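Local coordinates for Ketoacyl_synth_N domain-containing protein (PDB 6SMO) that belongs to the ketoacyl synthase family, binds a pentaoxo-dodecanal and probably helps a partner ketoacyl synthase chain build polyketide or acyl chains, at residues G221-V226 with S317-S322; E263-L268 with V363-F368; A275-D280 with I353-S358. One frame throughout, in Å; residues are numbered along the deposited sequence.

Contact 1. Residues G221-V226 with S317-S322; sequences GAAFLV and SGVIDS
A223 carries the tight half of this contact: its CB meets the first turn of the helix at I320, 3.7 Å from I320 CA and 3.8 Å from I320 CB. V319 joins from beside it. With CG1 anti to the backbone N (chi1 176°), that methyl lies 3.8 Å from A223 CB and also next to the A223 carbonyl oxygen. The backbones are closest here, with A223 CA 5.1 Å from I320 CA. Two residues along, the fit is looser: L225 CA and S322 CA are 8.2 Å apart, and contact there is made by the leucine branches. L225 CD1 reaches V319 CG1 at 4.0 Å, while CD2 rests near S322 O and CB. No hydrogen bond crosses, and the looser end is as buried as the tight one. Just before the helix, G318 at the N-cap offers its O to both S322 N and S322 OG, the latter at 2.9 Å, tying that hydroxyl to the N-cap carbonyl. Strand 218-229 pairs with strands 5-13 and 180-187, and helix 68-84 covers the face bearing A222 and F224; helix 319-329 takes the A223 and L225 face and touches strand 351-356, consistent with a central-layer helix of a thiolase-like fold.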
loop_
_atom_site.group_PDB
_atom_site.type_symbol
_atom_site.label_atom_id
_atom_site.label_comp_id
_atom_site.label_asym_id
_atom_site.label_seq_id
_atom_site.Cartn_x
_atom_site.Cartn_y
_atom_site.Cartn_z
ATOM N N GLY C 221 -18.173 -6.521 -0.295
ATOM C CA GLY C 221 -17.957 -7.341 -1.502
ATOM C C GLY C 221 -16.717 -6.908 -2.260
ATOM O O GLY C 221 -15.791 -6.366 -1.622
ATOM N N ALA C 222 -16.699 -7.133 -3.576
ATOM C CA ALA C 222 -15.552 -6.845 -4.467
ATOM C C ALA C 222 -16.027 -6.686 -5.915
ATOM O O ALA C 222 -17.094 -7.231 -6.263
ATOM C CB ALA C 222 -14.523 -7.941 -4.344
ATOM N N ALA C 223 -15.247 -5.955 -6.715
ATOM C CA ALA C 223 -15.466 -5.710 -8.157
ATOM C C ALA C 223 -14.105 -5.517 -8.832
ATOM O O ALA C 223 -13.314 -4.697 -8.325
ATOM C CB ALA C 223 -16.357 -4.506 -8.343
ATOM N N PHE C 224 -13.838 -6.260 -9.910
ATOM C CA PHE C 224 -12.555 -6.238 -10.660
ATOM C C PHE C 224 -12.827 -6.234 -12.168
ATOM O O PHE C 224 -13.841 -6.812 -12.612
ATOM C CB PHE C 224 -11.672 -7.420 -10.253
ATOM C CG PHE C 224 -10.795 -7.158 -9.054
ATOM C CD1 PHE C 224 -11.277 -7.336 -7.766
ATOM C CD2 PHE C 224 -9.488 -6.723 -9.216
ATOM C CE1 PHE C 224 -10.470 -7.090 -6.667
ATOM C CE2 PHE C 224 -8.682 -6.478 -8.114
ATOM C CZ PHE C 224 -9.174 -6.661 -6.842
ATOM N N LEU C 225 -11.930 -5.585 -12.919
ATOM C CA LEU C 225 -11.932 -5.521 -14.404
ATOM C C LEU C 225 -10.592 -6.054 -14.921
ATOM O O LEU C 225 -9.570 -5.847 -14.235
ATOM C CB LEU C 225 -12.145 -4.070 -14.851
ATOM C CG LEU C 225 -13.467 -3.427 -14.430
ATOM C CD1 LEU C 225 -13.332 -2.714 -13.092
ATOM C CD2 LEU C 225 -13.957 -2.455 -15.494
ATOM N N VAL C 226 -10.604 -6.719 -16.080
ATOM C CA VAL C 226 -9.381 -7.133 -16.829
ATOM C C VAL C 226 -9.125 -6.088 -17.922
ATOM O O VAL C 226 -9.633 -6.267 -19.046
ATOM C CB VAL C 226 -9.512 -8.553 -17.414
ATOM C CG1 VAL C 226 -8.256 -8.981 -18.160
ATOM C CG2 VAL C 226 -9.861 -9.575 -16.344
ATOM N N SER C 317 -17.314 1.033 -4.463
ATOM C CA SER C 317 -18.221 2.000 -5.132
ATOM C C SER C 317 -17.454 2.731 -6.236
ATOM O O SER C 317 -16.349 3.210 -5.982
ATOM C CB SER C 317 -18.808 2.959 -4.154
ATOM O OG SER C 317 -19.738 2.301 -3.324
ATOM N N GLY C 318 -18.072 2.867 -7.402
ATOM C CA GLY C 318 -17.389 3.465 -8.565
ATOM C C GLY C 318 -16.745 2.401 -9.438
ATOM O O GLY C 318 -16.804 2.541 -10.675
ATOM N N VAL C 319 -16.150 1.375 -8.817
ATOM C CA VAL C 319 -15.525 0.208 -9.510
ATOM C C VAL C 319 -16.638 -0.732 -9.990
ATOM O O VAL C 319 -16.612 -1.111 -11.177
ATOM C CB VAL C 319 -14.515 -0.524 -8.603
ATOM C CG1 VAL C 319 -13.941 -1.764 -9.273
ATOM C CG2 VAL C 319 -13.394 0.397 -8.146
ATOM N N ILE C 320 -17.585 -1.059 -9.106
ATOM C CA ILE C 320 -18.733 -1.955 -9.435
ATOM C C ILE C 320 -19.589 -1.277 -10.505
ATOM O O ILE C 320 -20.148 -1.985 -11.339
ATOM C CB ILE C 320 -19.531 -2.349 -8.177
ATOM C CG1 ILE C 320 -20.597 -3.401 -8.490
ATOM C CG2 ILE C 320 -20.125 -1.134 -7.488
ATOM C CD1 ILE C 320 -20.951 -4.276 -7.322
ATOM N N ASP C 321 -19.657 0.053 -10.471
ATOM C CA ASP C 321 -20.366 0.879 -11.488
ATOM C C ASP C 321 -19.695 0.677 -12.854
ATOM O O ASP C 321 -20.428 0.502 -13.847
ATOM C CB ASP C 321 -20.391 2.359 -11.092
ATOM C CG ASP C 321 -21.146 2.646 -9.804
ATOM O OD1 ASP C 321 -20.970 1.879 -8.836
ATOM O OD2 ASP C 321 -21.903 3.637 -9.779
ATOM N N SER C 322 -18.357 0.698 -12.889
ATOM C CA SER C 322 -17.521 0.490 -14.104
ATOM C C SER C 322 -17.670 -0.949 -14.615
ATOM O O SER C 322 -17.593 -1.145 -15.844
ATOM C CB SER C 322 -16.073 0.825 -13.838
ATOM O OG SER C 322 -15.924 2.187 -13.467
#

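Contact 2. Residues E263-L268 with V363-F368; sequences EYTAEL and VCALSF
A365 CB is the point on which both T265 and L268 converge: T265 CG2 lies 3.7 Å from it and L268 CD1 3.8 Å. The other branch of L268 spreads further along the strand, where CD2 meets S367 CB at 4.0 Å. In the opposite direction T265 OG1 approaches V363 CG1 at 4.1 Å, the side chains crossing at a slant. This first shell, on the V363, A365 and S367 face of the strand, is methyl and methylene packing apart from that hydroxyl oxygen, with no hydrogen bond across. The threonine torsion explains the division of work: CG2 stands anti to the backbone N and goes to A365, whereas OG1, anti to the carbonyl carbon, is held by a hydrogen bond to Q355 OE1. On the strand side, the S367 hydroxyl bonds to T245 OG1. Backbone bonds within 263-268 are all weak; T265 and L268 seat it on the strand. Further out, Y264 stacks on Y250 and packs against R121 of the PKS_KS domain-containing protein chain. Strand 362-369 runs antiparallel between strands 242-251 and 351-356; helix 263-266 covers one face, and helices 161-175 and 319-329 touch the other, a layering consistent with a thiolase-like fold.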
loop_
_atom_site.group_PDB
_atom_site.type_symbol
_atom_site.label_atom_id
_atom_site.label_comp_id
_atom_site.label_asym_id
_atom_site.label_seq_id
_atom_site.Cartn_x
_atom_site.Cartn_y
_atom_site.Cartn_z
ATOM N N GLU C 263 -16.085 20.680 -14.145
ATOM C CA GLU C 263 -15.967 21.022 -15.590
ATOM C C GLU C 263 -14.963 20.088 -16.280
ATOM O O GLU C 263 -15.072 19.928 -17.511
ATOM C CB GLU C 263 -15.558 22.485 -15.774
ATOM C CG GLU C 263 -16.650 23.470 -15.397
ATOM C CD GLU C 263 -16.396 24.905 -15.829
ATOM O OE1 GLU C 263 -15.258 25.209 -16.239
ATOM O OE2 GLU C 263 -17.343 25.715 -15.755
ATOM N N TYR C 264 -14.021 19.504 -15.530
ATOM C CA TYR C 264 -13.034 18.515 -16.041
ATOM C C TYR C 264 -13.733 17.175 -16.311
ATOM O O TYR C 264 -13.274 16.440 -17.208
ATOM C CB TYR C 264 -11.856 18.358 -15.075
ATOM C CG TYR C 264 -10.870 19.498 -15.108
ATOM C CD1 TYR C 264 -9.825 19.514 -16.017
ATOM C CD2 TYR C 264 -10.985 20.570 -14.236
ATOM C CE1 TYR C 264 -8.916 20.559 -16.058
ATOM C CE2 TYR C 264 -10.086 21.623 -14.263
ATOM C CZ TYR C 264 -9.047 21.618 -15.177
ATOM O OH TYR C 264 -8.156 22.652 -15.211
ATOM N N THR C 265 -14.800 16.867 -15.565
ATOM C CA THR C 265 -15.665 15.674 -15.783
ATOM C C THR C 265 -16.481 15.870 -17.068
ATOM O O THR C 265 -16.738 14.865 -17.757
ATOM C CB THR C 265 -16.583 15.402 -14.583
ATOM O OG1 THR C 265 -15.811 15.499 -13.385
ATOM C CG2 THR C 265 -17.245 14.044 -14.648
ATOM N N ALA C 266 -16.871 17.114 -17.369
ATOM C CA ALA C 266 -17.659 17.497 -18.566
ATOM C C ALA C 266 -16.808 17.349 -19.835
ATOM O O ALA C 266 -17.399 17.128 -20.910
ATOM C CB ALA C 266 -18.182 18.906 -18.414
ATOM N N GLU C 267 -15.481 17.467 -19.715
ATOM C CA GLU C 267 -14.517 17.335 -20.845
ATOM C C GLU C 267 -14.476 15.883 -21.343
ATOM O O GLU C 267 -14.168 15.690 -22.537
ATOM C CB GLU C 267 -13.119 17.807 -20.434
ATOM C CG GLU C 267 -12.894 19.294 -20.645
ATOM C CD GLU C 267 -11.587 19.834 -20.088
ATOM O OE1 GLU C 267 -11.510 21.056 -19.851
ATOM O OE2 GLU C 267 -10.648 19.033 -19.894
ATOM N N LEU C 268 -14.768 14.907 -20.474
ATOM C CA LEU C 268 -14.751 13.452 -20.805
ATOM C C LEU C 268 -15.790 13.138 -21.891
ATOM O O LEU C 268 -15.548 12.197 -22.672
ATOM C CB LEU C 268 -15.029 12.620 -19.546
ATOM C CG LEU C 268 -13.878 12.486 -18.547
ATOM C CD1 LEU C 268 -14.320 11.692 -17.326
ATOM C CD2 LEU C 268 -12.662 11.830 -19.186
ATOM N N VAL C 363 -12.260 14.580 -6.511
ATOM C CA VAL C 363 -13.125 14.527 -7.728
ATOM C C VAL C 363 -12.488 13.537 -8.709
ATOM O O VAL C 363 -11.479 13.903 -9.346
ATOM C CB VAL C 363 -13.322 15.913 -8.377
ATOM C CG1 VAL C 363 -14.079 15.817 -9.694
ATOM C CG2 VAL C 363 -14.017 16.890 -7.441
ATOM N N CYS C 364 -13.054 12.331 -8.809
ATOM C CA CYS C 364 -12.579 11.229 -9.685
ATOM C C CYS C 364 -13.697 10.821 -10.650
ATOM O O CYS C 364 -14.868 10.802 -10.225
ATOM C CB CYS C 364 -12.127 10.034 -8.855
ATOM S SG CYS C 364 -10.748 10.419 -7.743
ATOM N N ALA C 365 -13.345 10.517 -11.901
ATOM C CA ALA C 365 -14.292 10.086 -12.956
ATOM C C ALA C 365 -13.575 9.217 -13.995
ATOM O O ALA C 365 -12.400 9.503 -14.305
ATOM C CB ALA C 365 -14.936 11.291 -13.596
ATOM N N LEU C 366 -14.275 8.197 -14.504
ATOM C CA LEU C 366 -13.805 7.273 -15.571
ATOM C C LEU C 366 -14.762 7.359 -16.764
ATOM O O LEU C 366 -15.975 7.549 -16.537
ATOM C CB LEU C 366 -13.749 5.848 -15.009
ATOM C CG LEU C 366 -12.569 5.549 -14.085
ATOM C CD1 LEU C 366 -12.845 4.318 -13.236
ATOM C CD2 LEU C 366 -11.286 5.371 -14.883
ATOM N N SER C 367 -14.227 7.220 -17.982
ATOM C CA SER C 367 -14.977 7.261 -19.264
ATOM C C SER C 367 -14.814 5.926 -20.001
ATOM O O SER C 367 -13.662 5.546 -20.284
ATOM C CB SER C 367 -14.520 8.416 -20.118
ATOM O OG SER C 367 -15.191 8.420 -21.370
ATOM N N PHE C 368 -15.932 5.249 -20.289
ATOM C CA PHE C 368 -15.997 3.973 -21.051
ATOM C C PHE C 368 -16.831 4.190 -22.319
ATOM O O PHE C 368 -17.920 4.786 -22.218
ATOM C CB PHE C 368 -16.573 2.856 -20.178
ATOM C CG PHE C 368 -15.729 2.508 -18.979
ATOM C CD1 PHE C 368 -14.700 1.585 -19.080
ATOM C CD2 PHE C 368 -15.955 3.114 -17.753
ATOM C CE1 PHE C 368 -13.920 1.270 -17.977
ATOM C CE2 PHE C 368 -15.174 2.798 -16.652
ATOM C CZ PHE C 368 -14.158 1.878 -16.766
#

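Contact 3. Residues A275-D280 with I353-S358; sequences AVFIMD and IIQRFS
D280 lies over one face of the F357 ring, its CB 4.0 Å from the ring centroid in a CH-pi contact; OD2 sits above the same ring, offset toward the rim. Q355 NE2 lies at the edge of that ring. The same amide group also meets the edge of F277, where NE2 is 3.5 Å from F277 CZ and the amide and ring planes stand 84° apart. The R356 guanidinium receives D280 OD1 at its edge, with carboxylate and guanidinium planes only 15° apart. NE donates to OD1 at 2.6 Å in a salt bridge, and NH1 adds a weak bond to the same oxygen. With chi1 -177° the aspartate CG stands anti to its backbone N, 3.8 Å from R356 NE; the arginine chain bends at chi2 and chi3. Behind this cluster the strands pair in parallel: I278 N bonds to I353 O at 3.0 Å, flanked by I353 N to V276 O and Q355 N to I278 O. F277 and I353 share one face of the sheet, I278 and I354 the other, where I278 CD1 meets I354 CG1 at 3.9 Å. Such parallel pairing is consistent with the C-terminal half of a thiolase-like fold. E286 accepts a hydrogen bond from D280 N, fixing the residue that bears the carboxylate. Burial of D280 and R356 together is consistent with both being ionised, though with E286 close by the charge balance is probably shared more widely.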
loop_
_atom_site.group_PDB
_atom_site.type_symbol
_atom_site.label_atom_id
_atom_site.label_comp_id
_atom_site.label_asym_id
_atom_site.label_seq_id
_atom_site.Cartn_x
_atom_site.Cartn_y
_atom_site.Cartn_z
ATOM N N ALA C 275 -24.947 9.867 -24.375
ATOM C CA ALA C 275 -24.133 9.477 -23.199
ATOM C C ALA C 275 -25.017 9.370 -21.951
ATOM O O ALA C 275 -25.996 10.136 -21.849
ATOM C CB ALA C 275 -23.018 10.473 -22.997
ATOM N N VAL C 276 -24.669 8.449 -21.046
ATOM C CA VAL C 276 -25.343 8.224 -19.732
ATOM C C VAL C 276 -24.340 8.553 -18.620
ATOM O O VAL C 276 -23.233 7.980 -18.638
ATOM C CB VAL C 276 -25.872 6.780 -19.615
ATOM C CG1 VAL C 276 -26.179 6.389 -18.177
ATOM C CG2 VAL C 276 -27.090 6.558 -20.497
ATOM N N PHE C 277 -24.720 9.441 -17.696
ATOM C CA PHE C 277 -23.882 9.886 -16.552
ATOM C C PHE C 277 -24.307 9.138 -15.283
ATOM O O PHE C 277 -25.412 9.402 -14.770
ATOM C CB PHE C 277 -23.987 11.401 -16.358
ATOM C CG PHE C 277 -23.078 11.950 -15.287
ATOM C CD1 PHE C 277 -21.717 12.082 -15.514
ATOM C CD2 PHE C 277 -23.581 12.321 -14.049
ATOM C CE1 PHE C 277 -20.879 12.579 -14.528
ATOM C CE2 PHE C 277 -22.740 12.821 -13.065
ATOM C CZ PHE C 277 -21.391 12.947 -13.306
ATOM N N ILE C 278 -23.452 8.227 -14.804
ATOM C CA ILE C 278 -23.602 7.541 -13.486
ATOM C C ILE C 278 -22.963 8.437 -12.418
ATOM O O ILE C 278 -21.775 8.778 -12.569
ATOM C CB ILE C 278 -22.988 6.125 -13.517
ATOM C CG1 ILE C 278 -23.731 5.218 -14.503
ATOM C CG2 ILE C 278 -22.949 5.521 -12.119
ATOM C CD1 ILE C 278 -23.026 3.915 -14.810
ATOM N N MET C 279 -23.729 8.793 -11.384
ATOM C CA MET C 279 -23.336 9.793 -10.352
ATOM C C MET C 279 -22.891 9.074 -9.072
ATOM O O MET C 279 -23.153 7.858 -8.949
ATOM C CB MET C 279 -24.486 10.763 -10.045
ATOM C CG MET C 279 -25.777 10.106 -9.584
ATOM S SD MET C 279 -27.168 11.270 -9.571
ATOM C CE MET C 279 -26.903 12.094 -8.002
ATOM N N ASP C 280 -22.215 9.807 -8.179
ATOM C CA ASP C 280 -21.701 9.320 -6.869
ATOM C C ASP C 280 -22.885 8.844 -6.017
ATOM O O ASP C 280 -22.853 7.684 -5.562
ATOM C CB ASP C 280 -20.890 10.413 -6.164
ATOM C CG ASP C 280 -20.267 9.986 -4.846
ATOM O OD1 ASP C 280 -19.704 8.876 -4.795
ATOM O OD2 ASP C 280 -20.349 10.768 -3.879
ATOM N N ILE C 353 -20.047 7.535 -18.604
ATOM C CA ILE C 353 -19.073 8.274 -17.746
ATOM C C ILE C 353 -19.546 8.173 -16.292
ATOM O O ILE C 353 -20.685 8.591 -16.009
ATOM C CB ILE C 353 -18.925 9.734 -18.221
ATOM C CG1 ILE C 353 -18.299 9.799 -19.617
ATOM C CG2 ILE C 353 -18.137 10.566 -17.218
ATOM C CD1 ILE C 353 -18.634 11.053 -20.382
ATOM N N ILE C 354 -18.694 7.632 -15.416
ATOM C CA ILE C 354 -18.980 7.402 -13.968
ATOM C C ILE C 354 -18.181 8.420 -13.150
ATOM O O ILE C 354 -16.988 8.607 -13.455
ATOM C CB ILE C 354 -18.635 5.953 -13.571
ATOM C CG1 ILE C 354 -19.301 4.938 -14.504
ATOM C CG2 ILE C 354 -18.988 5.690 -12.114
ATOM C CD1 ILE C 354 -18.456 3.722 -14.781
ATOM N N GLN C 355 -18.820 9.045 -12.156
ATOM C CA GLN C 355 -18.190 10.033 -11.241
ATOM C C GLN C 355 -18.297 9.531 -9.798
ATOM O O GLN C 355 -19.349 8.960 -9.441
ATOM C CB GLN C 355 -18.851 11.405 -11.377
ATOM C CG GLN C 355 -18.044 12.529 -10.739
ATOM C CD GLN C 355 -18.725 13.871 -10.846
ATOM O OE1 GLN C 355 -18.179 14.823 -11.400
ATOM N NE2 GLN C 355 -19.933 13.959 -10.313
ATOM N N ARG C 356 -17.234 9.736 -9.015
ATOM C CA ARG C 356 -17.196 9.517 -7.545
ATOM C C ARG C 356 -16.368 10.635 -6.904
ATOM O O ARG C 356 -15.493 11.192 -7.594
ATOM C CB ARG C 356 -16.598 8.147 -7.208
ATOM C CG ARG C 356 -17.617 7.018 -7.136
ATOM C CD ARG C 356 -17.475 6.222 -5.854
ATOM N NE ARG C 356 -17.862 7.008 -4.689
ATOM C CZ ARG C 356 -17.646 6.663 -3.421
ATOM N NH1 ARG C 356 -18.048 7.461 -2.445
ATOM N NH2 ARG C 356 -17.026 5.533 -3.126
ATOM N N PHE C 357 -16.642 10.952 -5.638
ATOM C CA PHE C 357 -15.837 11.908 -4.831
ATOM C C PHE C 357 -15.945 11.566 -3.342
ATOM O O PHE C 357 -16.921 10.911 -2.927
ATOM C CB PHE C 357 -16.229 13.357 -5.136
ATOM C CG PHE C 357 -17.698 13.644 -5.317
ATOM C CD1 PHE C 357 -18.525 13.834 -4.220
ATOM C CD2 PHE C 357 -18.242 13.786 -6.585
ATOM C CE1 PHE C 357 -19.870 14.127 -4.389
ATOM C CE2 PHE C 357 -19.587 14.078 -6.751
ATOM C CZ PHE C 357 -20.397 14.248 -5.653
ATOM N N SER C 358 -14.945 12.008 -2.575
ATOM C CA SER C 358 -14.722 11.661 -1.148
ATOM C C SER C 358 -15.305 12.747 -0.238
ATOM O O SER C 358 -15.778 13.775 -0.762
ATOM C CB SER C 358 -13.255 11.463 -0.876
ATOM O OG SER C 358 -12.565 12.703 -0.916
#

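Contacts 2 and 3 are neighbours in one sheet, their centres about 8 Å apart: probable hydrogen bonds join L366 N to I354 O (2.9 Å) and C364 O to R356 N (2.9 Å). Contact 1 lies about 13 Å from contact 3 and 17 Å from contact 2, centre to centre, but S322 touches both, with OG 3.2 Å from I354 CD1 and 3.3 Å from F368 CE2. Helix 319-329 thus links strand 218-229 to strands 351-356 and 362-369. The pocket of the pentaoxo-dodecanal is lined by V129, A130, W133 and F134, none of which belongs to the three contacts.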